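Local coordinates for protein beta-hexosaminidase (Neisseria gonorrhoeae, PDB 6JTJ) that probably cleaves terminal beta-1,4-linked N-acetylglucosamine from peptide-linked peptidoglycan fragments during cell wall recycling, as a family 3 glycoside hydrolase, at residues A142-E153 / G370-L381; S248-H259 / I285-D294. All coordinates share one frame; numbering follows the deposited sequence.

How the contacts relate
Both contacts belong to one chain of a family 3 glycoside hydrolase, at different depths of the fold. Contact 1 lies at the periphery, where the C-terminal helix 369-382 packs on helix 136-155. Contact 2 lies closer to the centre of the chain, where strand 254-257 pairs with strand 290-295 in the central sheet. Their centres are about 25 Å apart and their nearest atoms about 12 Å, so they do not touch. Along the chain, residues 142-153 come first, both segments of contact 2 follow, and residues 370-381 come last. Contact 1 therefore brings the last modelled helix back to an early one, while contact 2 joins two neighbouring strands of the sheet, one of which leads to the predicted nucleophile, Asp294.

Contact 1: residues A142-E153 / G370-L381; sequences AAGQVGRVLATE and GFQAAQAFVAGL
This is a helix-helix packing contact, in which the C-terminal helix 369-382 lies across helix 136-155. The axes of the two segments approach to 9.2 Å, and their directions differ by 110°. Val149 and Phe371 each act as a knob in a hole of the other helix. Val149 sits among Phe371, Ala374, Gln375 and Val378. Its CG2 branch meets Val378 CG2 tip to tip at 3.7 Å. Phe371 sits among Arg148, Val149, Thr152 and Glu153. Its CG is anti to the backbone N (chi1 -176°), which carries the ring toward helix 136-155. Thr152 comes from the opposite direction, with CB 3.4 Å from Phe371 CE1. The Arg148 chain is extended, and one face of its guanidinium lies over Phe371 CD1 near the group's rim. The two planes are 72° apart, so this is not a parallel stack.

Beside Phe371, Gln375 NE2 donates to Glu153 OE2 at 2.9 Å. The bond is nearly straight and lies in the amide plane, but it meets the anti side of OE2 from clearly out of the carboxylate plane. Glu153 OE2 also bonds Thr119 OG1, so two partners grip this oxygen. At the other end of the contact, Ala142 CB touches the edge of the Phe377 ring in its plane, 3.8 Å from CZ. Leu381 CD1 meets Val146 CG2 at 4.0 Å. Helix 359-367 borders the Phe371 end, while helix 124-134 touches Ala142 and Leu381. The arrangement is a steep helix-helix crossing with reciprocal knobs into holes, packing the last modelled helix against helix 136-155 in the outer helical layer.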
loop_
_atom_site.group_PDB
_atom_site.type_symbol
_atom_site.label_atom_id
_atom_site.label_comp_id
_atom_site.label_asym_id
_atom_site.label_seq_id
_atom_site.Cartn_x
_atom_site.Cartn_y
_atom_site.Cartn_z
ATOM N N ALA C 142 5.663 -19.837 -18.206
ATOM C CA ALA C 142 5.909 -18.401 -18.190
ATOM C C ALA C 142 6.507 -17.979 -16.840
ATOM O O ALA C 142 7.468 -17.215 -16.804
ATOM C CB ALA C 142 4.613 -17.654 -18.454
ATOM N N ALA C 143 5.949 -18.497 -15.748
ATOM C CA ALA C 143 6.466 -18.210 -14.396
ATOM C C ALA C 143 7.933 -18.596 -14.260
ATOM O O ALA C 143 8.738 -17.830 -13.719
ATOM C CB ALA C 143 5.621 -18.903 -13.339
ATOM N N GLY C 144 8.306 -19.751 -14.797
ATOM C CA GLY C 144 9.705 -20.216 -14.760
ATOM C C GLY C 144 10.652 -19.277 -15.467
ATOM O O GLY C 144 11.755 -18.969 -14.976
ATOM N N GLN C 145 10.224 -18.765 -16.608
ATOM C CA GLN C 145 11.026 -17.792 -17.362
ATOM C C GLN C 145 11.141 -16.457 -16.651
ATOM O O GLN C 145 12.219 -15.860 -16.611
ATOM C CB GLN C 145 10.425 -17.554 -18.756
ATOM C CG GLN C 145 10.481 -18.781 -19.695
ATOM C CD GLN C 145 11.907 -19.365 -19.861
ATOM O OE1 GLN C 145 12.843 -18.686 -20.305
ATOM N NE2 GLN C 145 12.089 -20.605 -19.399
ATOM N N VAL C 146 10.051 -15.996 -16.053
ATOM C CA VAL C 146 10.108 -14.756 -15.259
ATOM C C VAL C 146 11.102 -14.921 -14.116
ATOM O O VAL C 146 11.966 -14.082 -13.921
ATOM C CB VAL C 146 8.718 -14.350 -14.726
ATOM C CG1 VAL C 146 8.839 -13.210 -13.728
ATOM C CG2 VAL C 146 7.815 -13.930 -15.884
ATOM N N GLY C 147 11.005 -16.023 -13.387
ATOM C CA GLY C 147 11.935 -16.287 -12.270
ATOM C C GLY C 147 13.385 -16.324 -12.697
ATOM O O GLY C 147 14.259 -15.732 -12.067
ATOM N N ARG C 148 13.629 -16.995 -13.813
ATOM C CA ARG C 148 14.977 -17.091 -14.355
ATOM C C ARG C 148 15.566 -15.736 -14.724
ATOM O O ARG C 148 16.708 -15.420 -14.387
ATOM C CB ARG C 148 14.972 -18.016 -15.576
ATOM C CG ARG C 148 16.374 -18.340 -16.085
ATOM C CD ARG C 148 16.382 -19.114 -17.391
ATOM N NE ARG C 148 17.767 -19.206 -17.894
ATOM C CZ ARG C 148 18.122 -19.513 -19.141
ATOM N NH1 ARG C 148 17.188 -19.767 -20.056
ATOM N NH2 ARG C 148 19.419 -19.553 -19.478
ATOM N N VAL C 149 14.794 -14.937 -15.449
ATOM C CA VAL C 149 15.274 -13.626 -15.861
ATOM C C VAL C 149 15.483 -12.739 -14.659
ATOM O O VAL C 149 16.512 -12.082 -14.519
ATOM C CB VAL C 149 14.278 -12.979 -16.836
ATOM C CG1 VAL C 149 14.627 -11.523 -17.099
ATOM C CG2 VAL C 149 14.266 -13.760 -18.146
ATOM N N LEU C 150 14.482 -12.709 -13.787
ATOM C CA LEU C 150 14.530 -11.884 -12.591
ATOM C C LEU C 150 15.819 -12.145 -11.814
ATOM O O LEU C 150 16.579 -11.227 -11.511
ATOM C CB LEU C 150 13.295 -12.215 -11.741
ATOM C CG LEU C 150 12.984 -11.462 -10.457
ATOM C CD1 LEU C 150 11.534 -11.763 -10.106
ATOM C CD2 LEU C 150 13.896 -11.864 -9.304
ATOM N N ALA C 151 16.037 -13.411 -11.495
ATOM C CA ALA C 151 17.154 -13.806 -10.649
ATOM C C ALA C 151 18.500 -13.625 -11.355
ATOM O O ALA C 151 19.434 -13.077 -10.770
ATOM C CB ALA C 151 16.984 -15.257 -10.191
ATOM N N THR C 152 18.589 -14.058 -12.608
ATOM C CA THR C 152 19.867 -14.029 -13.321
ATOM C C THR C 152 20.408 -12.607 -13.450
ATOM O O THR C 152 21.579 -12.365 -13.202
ATOM C CB THR C 152 19.771 -14.685 -14.707
ATOM O OG1 THR C 152 19.281 -16.028 -14.586
ATOM C CG2 THR C 152 21.152 -14.725 -15.364
ATOM N N GLU C 153 19.554 -11.659 -13.810
ATOM C CA GLU C 153 20.012 -10.300 -13.997
ATOM C C GLU C 153 20.505 -9.725 -12.686
ATOM O O GLU C 153 21.452 -8.927 -12.670
ATOM C CB GLU C 153 18.903 -9.433 -14.611
ATOM C CG GLU C 153 18.562 -9.844 -16.031
ATOM C CD GLU C 153 17.512 -8.968 -16.704
ATOM O OE1 GLU C 153 16.961 -8.051 -16.080
ATOM O OE2 GLU C 153 17.214 -9.213 -17.882
ATOM N N GLY C 370 19.660 -18.405 -25.567
ATOM C CA GLY C 370 18.568 -18.943 -24.746
ATOM C C GLY C 370 18.102 -17.960 -23.692
ATOM O O GLY C 370 16.897 -17.715 -23.532
ATOM N N PHE C 371 19.067 -17.378 -22.989
ATOM C CA PHE C 371 18.739 -16.405 -21.982
ATOM C C PHE C 371 18.215 -15.096 -22.576
ATOM O O PHE C 371 17.238 -14.538 -22.069
ATOM C CB PHE C 371 19.934 -16.083 -21.114
ATOM C CG PHE C 371 19.582 -15.160 -20.019
ATOM C CD1 PHE C 371 18.845 -15.622 -18.906
ATOM C CD2 PHE C 371 19.885 -13.823 -20.126
ATOM C CE1 PHE C 371 18.488 -14.763 -17.898
ATOM C CE2 PHE C 371 19.523 -12.975 -19.131
ATOM C CZ PHE C 371 18.834 -13.433 -18.017
ATOM N N GLN C 372 18.831 -14.635 -23.666
ATOM C CA GLN C 372 18.353 -13.434 -24.360
ATOM C C GLN C 372 16.915 -13.590 -24.859
ATOM O O GLN C 372 16.135 -12.640 -24.820
ATOM C CB GLN C 372 19.282 -13.031 -25.502
ATOM C CG GLN C 372 20.559 -12.389 -25.011
ATOM C CD GLN C 372 21.554 -12.078 -26.140
ATOM O OE1 GLN C 372 21.590 -10.979 -26.687
ATOM N NE2 GLN C 372 22.348 -13.066 -26.496
ATOM N N ALA C 373 16.553 -14.793 -25.286
ATOM C CA ALA C 373 15.168 -15.064 -25.685
ATOM C C ALA C 373 14.225 -14.999 -24.490
ATOM O O ALA C 373 13.087 -14.503 -24.597
ATOM C CB ALA C 373 15.076 -16.422 -26.348
ATOM N N ALA C 374 14.667 -15.551 -23.355
ATOM C CA ALA C 374 13.864 -15.478 -22.133
ATOM C C ALA C 374 13.606 -14.021 -21.784
ATOM O O ALA C 374 12.470 -13.653 -21.463
ATOM C CB ALA C 374 14.568 -16.211 -20.987
ATOM N N GLN C 375 14.656 -13.210 -21.848
ATOM C CA GLN C 375 14.540 -11.793 -21.593
ATOM C C GLN C 375 13.455 -11.145 -22.428
ATOM O O GLN C 375 12.579 -10.446 -21.900
ATOM C CB GLN C 375 15.853 -11.075 -21.853
ATOM C CG GLN C 375 16.914 -11.301 -20.809
ATOM C CD GLN C 375 18.197 -10.596 -21.181
ATOM O OE1 GLN C 375 18.727 -10.832 -22.237
ATOM N NE2 GLN C 375 18.713 -9.763 -20.310
ATOM N N ALA C 376 13.487 -11.395 -23.730
ATOM C CA ALA C 376 12.511 -10.788 -24.635
ATOM C C ALA C 376 11.085 -11.279 -24.360
ATOM O O ALA C 376 10.119 -10.506 -24.450
ATOM C CB ALA C 376 12.899 -11.037 -26.090
ATOM N N PHE C 377 10.940 -12.559 -24.041
ATOM C CA PHE C 377 9.619 -13.085 -23.676
ATOM C C PHE C 377 9.054 -12.379 -22.425
ATOM O O PHE C 377 7.876 -12.007 -22.369
ATOM C CB PHE C 377 9.703 -14.586 -23.417
ATOM C CG PHE C 377 8.431 -15.176 -22.826
ATOM C CD1 PHE C 377 7.327 -15.424 -23.617
ATOM C CD2 PHE C 377 8.345 -15.464 -21.470
ATOM C CE1 PHE C 377 6.168 -15.970 -23.074
ATOM C CE2 PHE C 377 7.182 -16.002 -20.913
ATOM C CZ PHE C 377 6.089 -16.257 -21.718
ATOM N N VAL C 378 9.898 -12.218 -21.409
ATOM C CA VAL C 378 9.469 -11.617 -20.140
ATOM C C VAL C 378 9.157 -10.133 -20.378
ATOM O O VAL C 378 8.138 -9.638 -19.934
ATOM C CB VAL C 378 10.536 -11.836 -19.042
ATOM C CG1 VAL C 378 10.230 -11.014 -17.807
ATOM C CG2 VAL C 378 10.614 -13.316 -18.679
ATOM N N ALA C 379 10.024 -9.442 -21.110
ATOM C CA ALA C 379 9.760 -8.062 -21.516
ATOM C C ALA C 379 8.388 -7.924 -22.159
ATOM O O ALA C 379 7.702 -6.925 -21.962
ATOM C CB ALA C 379 10.843 -7.560 -22.469
ATOM N N GLY C 380 8.008 -8.914 -22.957
ATOM C CA GLY C 380 6.743 -8.888 -23.676
ATOM C C GLY C 380 5.554 -9.020 -22.759
ATOM O O GLY C 380 4.498 -8.437 -23.022
ATOM N N LEU C 381 5.701 -9.801 -21.695
ATOM C CA LEU C 381 4.640 -9.908 -20.706
ATOM C C LEU C 381 4.447 -8.576 -19.997
ATOM O O LEU C 381 3.337 -8.218 -19.662
ATOM C CB LEU C 381 4.957 -10.985 -19.679
ATOM C CG LEU C 381 5.027 -12.432 -20.171
ATOM C CD1 LEU C 381 5.344 -13.341 -19.000
ATOM C CD2 LEU C 381 3.730 -12.862 -20.841
#

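Contact 2: residues S248-H259 / I285-D294; sequences SREGMAAVMPAH and IGFKGVIFSD
The Phe287 ring, in the loop before strand 290-295, turns one face to CG2 of Val255 in strand 254-257. Phe287 CG stands anti to the backbone N (chi1 178°), which brings the ring toward residues 248-259. Val255 CG2 approaches that face near its rim, 4.2 Å from Phe287 CZ. Gly289 N lies over the centre of the opposite face. At the ring edge, Ser248 OG lies in the plane, 3.4 Å from Phe287 CD1. A water links the Ser248 hydroxyl to Ile285 O.

Phe292 meets different neighbours. Val290 CG1 covers the centre of one ring face, while Ala254 CB comes obliquely to within 3.7 Å of Phe292 CE2. Bends at the second and third torsions of Met256 bring SD to 3.7 Å from Phe292 CB, in an oblique Met-aromatic contact.

Three backbone bonds join the strands. Val290 N donates to Ala253 O, Val255 N to Val290 O, and Phe292 N to Val255 O. Further along, Asp294 OD2 lies 3.1 Å from His259 ND1, with the carboxylate and imidazole planes 73° apart. A water donates to both Asp294 OD2 and Ala258 O. Strands 208-212 and 321-323 continue the sheet on either side. The Met256 side chain lies about 4 Å from a bound N-acetylglucosamine. Parallel neighbours are typical of the TIM-barrel-like catalytic domain of family 3 glycosidases, with Asp294, the predicted nucleophile, at the C-terminal end of strand 290-295.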
loop_
_atom_site.group_PDB
_atom_site.type_symbol
_atom_site.label_atom_id
_atom_site.label_comp_id
_atom_site.label_asym_id
_atom_site.label_seq_id
_atom_site.Cartn_x
_atom_site.Cartn_y
_atom_site.Cartn_z
ATOM N N SER C 248 7.232 -24.153 1.702
ATOM C CA SER C 248 8.105 -24.603 2.761
ATOM C C SER C 248 8.613 -26.012 2.458
ATOM O O SER C 248 9.803 -26.266 2.492
ATOM C CB SER C 248 7.373 -24.588 4.107
ATOM O OG SER C 248 8.231 -25.022 5.149
ATOM N N ARG C 249 7.693 -26.919 2.154
ATOM C CA ARG C 249 8.046 -28.298 1.819
ATOM C C ARG C 249 9.021 -28.367 0.671
ATOM O O ARG C 249 9.928 -29.173 0.683
ATOM C CB ARG C 249 6.810 -29.089 1.425
ATOM C CG ARG C 249 6.871 -30.534 1.870
ATOM C CD ARG C 249 6.234 -31.492 0.878
ATOM N NE ARG C 249 4.901 -31.079 0.442
ATOM C CZ ARG C 249 4.527 -30.828 -0.818
ATOM N NH1 ARG C 249 5.376 -30.928 -1.837
ATOM N NH2 ARG C 249 3.267 -30.462 -1.062
ATOM N N GLU C 250 8.856 -27.485 -0.311
ATOM C CA GLU C 250 9.699 -27.488 -1.499
ATOM C C GLU C 250 10.926 -26.604 -1.434
ATOM O O GLU C 250 11.494 -26.257 -2.475
ATOM C CB GLU C 250 8.854 -27.121 -2.720
ATOM C CG GLU C 250 7.729 -28.118 -2.984
ATOM C CD GLU C 250 8.244 -29.509 -3.282
ATOM O OE1 GLU C 250 9.207 -29.615 -4.071
ATOM O OE2 GLU C 250 7.716 -30.479 -2.689
ATOM N N GLY C 251 11.357 -26.222 -0.233
ATOM C CA GLY C 251 12.687 -25.596 -0.075
ATOM C C GLY C 251 12.766 -24.072 -0.027
ATOM O O GLY C 251 13.843 -23.503 -0.154
ATOM N N MET C 252 11.634 -23.402 0.200
ATOM C CA MET C 252 11.623 -21.944 0.374
ATOM C C MET C 252 12.611 -21.532 1.464
ATOM O O MET C 252 12.618 -22.128 2.539
ATOM C CB MET C 252 10.204 -21.494 0.736
ATOM C CG MET C 252 10.046 -20.007 0.996
ATOM S SD MET C 252 8.307 -19.535 1.172
ATOM C CE MET C 252 7.796 -20.517 2.571
ATOM N N ALA C 253 13.420 -20.514 1.193
ATOM C CA ALA C 253 14.521 -20.133 2.098
ATOM C C ALA C 253 14.130 -19.209 3.230
ATOM O O ALA C 253 14.772 -19.191 4.271
ATOM C CB ALA C 253 15.637 -19.483 1.313
ATOM N N ALA C 254 13.077 -18.423 3.011
ATOM C CA ALA C 254 12.712 -17.400 3.956
ATOM C C ALA C 254 11.256 -17.025 3.827
ATOM O O ALA C 254 10.587 -17.332 2.828
ATOM C CB ALA C 254 13.561 -16.173 3.718
ATOM N N VAL C 255 10.801 -16.312 4.833
ATOM C CA VAL C 255 9.444 -15.796 4.902
ATOM C C VAL C 255 9.510 -14.370 5.462
ATOM O O VAL C 255 10.375 -14.079 6.306
ATOM C CB VAL C 255 8.640 -16.752 5.784
ATOM C CG1 VAL C 255 7.588 -16.041 6.587
ATOM C CG2 VAL C 255 8.040 -17.871 4.938
ATOM N N MET C 256 8.643 -13.496 4.956
ATOM C CA MET C 256 8.394 -12.196 5.546
ATOM C C MET C 256 6.986 -12.266 6.135
ATOM O O MET C 256 6.059 -12.719 5.471
ATOM C CB MET C 256 8.342 -11.035 4.532
ATOM C CG MET C 256 9.687 -10.574 3.831
ATOM S SD MET C 256 10.789 -9.514 4.767
ATOM C CE MET C 256 9.626 -8.663 5.846
ATOM N N PRO C 257 6.816 -11.789 7.373
ATOM C CA PRO C 257 5.507 -11.877 7.996
ATOM C C PRO C 257 4.623 -10.718 7.615
ATOM O O PRO C 257 5.116 -9.648 7.260
ATOM C CB PRO C 257 5.845 -11.823 9.485
ATOM C CG PRO C 257 7.001 -10.890 9.536
ATOM C CD PRO C 257 7.789 -11.134 8.256
ATOM N N ALA C 258 3.321 -10.939 7.691
ATOM C CA ALA C 258 2.353 -9.865 7.500
ATOM C C ALA C 258 2.289 -9.003 8.761
ATOM O O ALA C 258 2.288 -9.520 9.873
ATOM C CB ALA C 258 0.981 -10.441 7.192
ATOM N N HIS C 259 2.235 -7.688 8.563
ATOM C CA HIS C 259 1.945 -6.754 9.639
ATOM C C HIS C 259 0.431 -6.687 9.781
ATOM O O HIS C 259 -0.220 -5.728 9.355
ATOM C CB HIS C 259 2.549 -5.381 9.320
ATOM C CG HIS C 259 2.545 -4.433 10.471
ATOM N ND1 HIS C 259 2.898 -4.777 11.765
ATOM C CD2 HIS C 259 2.229 -3.122 10.497
ATOM C CE1 HIS C 259 2.778 -3.711 12.538
ATOM N NE2 HIS C 259 2.377 -2.696 11.791
ATOM N N ILE C 285 4.137 -26.394 10.676
ATOM C CA ILE C 285 4.475 -26.424 9.260
ATOM C C ILE C 285 5.843 -27.072 9.003
ATOM O O ILE C 285 6.073 -27.624 7.924
ATOM C CB ILE C 285 4.383 -25.008 8.628
ATOM C CG1 ILE C 285 2.923 -24.562 8.632
ATOM C CG2 ILE C 285 4.943 -24.976 7.209
ATOM C CD1 ILE C 285 2.704 -23.100 8.345
ATOM N N GLY C 286 6.751 -26.987 9.964
ATOM C CA GLY C 286 8.082 -27.589 9.819
ATOM C C GLY C 286 9.085 -26.733 9.074
ATOM O O GLY C 286 10.103 -27.234 8.599
ATOM N N PHE C 287 8.821 -25.431 8.980
ATOM C CA PHE C 287 9.698 -24.533 8.232
ATOM C C PHE C 287 11.038 -24.365 8.953
ATOM O O PHE C 287 11.078 -24.035 10.131
ATOM C CB PHE C 287 8.997 -23.168 8.044
ATOM C CG PHE C 287 9.826 -22.147 7.334
ATOM C CD1 PHE C 287 10.204 -22.332 6.008
ATOM C CD2 PHE C 287 10.230 -20.987 7.981
ATOM C CE1 PHE C 287 10.955 -21.358 5.338
ATOM C CE2 PHE C 287 10.974 -20.017 7.322
ATOM C CZ PHE C 287 11.353 -20.212 6.005
ATOM N N LYS C 288 12.125 -24.540 8.223
ATOM C CA LYS C 288 13.464 -24.417 8.785
ATOM C C LYS C 288 14.270 -23.230 8.294
ATOM O O LYS C 288 15.427 -23.077 8.665
ATOM C CB LYS C 288 14.255 -25.704 8.500
ATOM C CG LYS C 288 13.540 -26.964 8.986
ATOM C CD LYS C 288 14.552 -28.040 9.279
ATOM C CE LYS C 288 13.901 -29.370 9.602
ATOM N NZ LYS C 288 12.824 -29.178 10.612
ATOM N N GLY C 289 13.679 -22.384 7.458
ATOM C CA GLY C 289 14.407 -21.268 6.894
ATOM C C GLY C 289 14.385 -20.023 7.752
ATOM O O GLY C 289 14.067 -20.059 8.931
ATOM N N VAL C 290 14.741 -18.904 7.129
ATOM C CA VAL C 290 14.778 -17.605 7.805
ATOM C C VAL C 290 13.376 -17.052 8.010
ATOM O O VAL C 290 12.542 -17.048 7.093
ATOM C CB VAL C 290 15.554 -16.560 6.975
ATOM C CG1 VAL C 290 15.323 -15.142 7.493
ATOM C CG2 VAL C 290 17.022 -16.911 6.955
ATOM N N ILE C 291 13.117 -16.580 9.222
ATOM C CA ILE C 291 11.973 -15.718 9.458
ATOM C C ILE C 291 12.529 -14.309 9.630
ATOM O O ILE C 291 13.209 -14.023 10.638
ATOM C CB ILE C 291 11.190 -16.162 10.686
ATOM C CG1 ILE C 291 10.665 -17.580 10.489
ATOM C CG2 ILE C 291 10.020 -15.217 10.943
ATOM C CD1 ILE C 291 10.021 -18.173 11.726
ATOM N N PHE C 292 12.275 -13.440 8.656
ATOM C CA PHE C 292 12.584 -12.024 8.798
ATOM C C PHE C 292 11.562 -11.311 9.675
ATOM O O PHE C 292 10.432 -11.752 9.773
ATOM C CB PHE C 292 12.589 -11.337 7.456
ATOM C CG PHE C 292 13.760 -11.680 6.606
ATOM C CD1 PHE C 292 15.040 -11.263 6.956
ATOM C CD2 PHE C 292 13.592 -12.421 5.451
ATOM C CE1 PHE C 292 16.121 -11.559 6.160
ATOM C CE2 PHE C 292 14.677 -12.732 4.656
ATOM C CZ PHE C 292 15.943 -12.299 5.008
ATOM N N SER C 293 11.951 -10.198 10.303
ATOM C CA SER C 293 11.009 -9.366 11.063
ATOM C C SER C 293 10.342 -8.409 10.087
ATOM O O SER C 293 10.739 -8.324 8.941
ATOM C CB SER C 293 11.745 -8.535 12.120
ATOM O OG SER C 293 12.372 -7.407 11.539
ATOM N N ASP C 294 9.366 -7.632 10.527
ATOM C CA ASP C 294 8.988 -6.453 9.674
ATOM C C ASP C 294 10.068 -5.392 9.842
ATOM O O ASP C 294 10.889 -5.516 10.744
ATOM C CB ASP C 294 7.600 -5.837 9.949
ATOM C CG ASP C 294 6.895 -6.432 11.138
ATOM O OD1 ASP C 294 7.570 -7.125 11.945
ATOM O OD2 ASP C 294 5.657 -6.198 11.231
HETATM O O HOH W 1 7.626 -27.451 5.694
HETATM O O HOH W 2 4.008 -8.305 11.744
#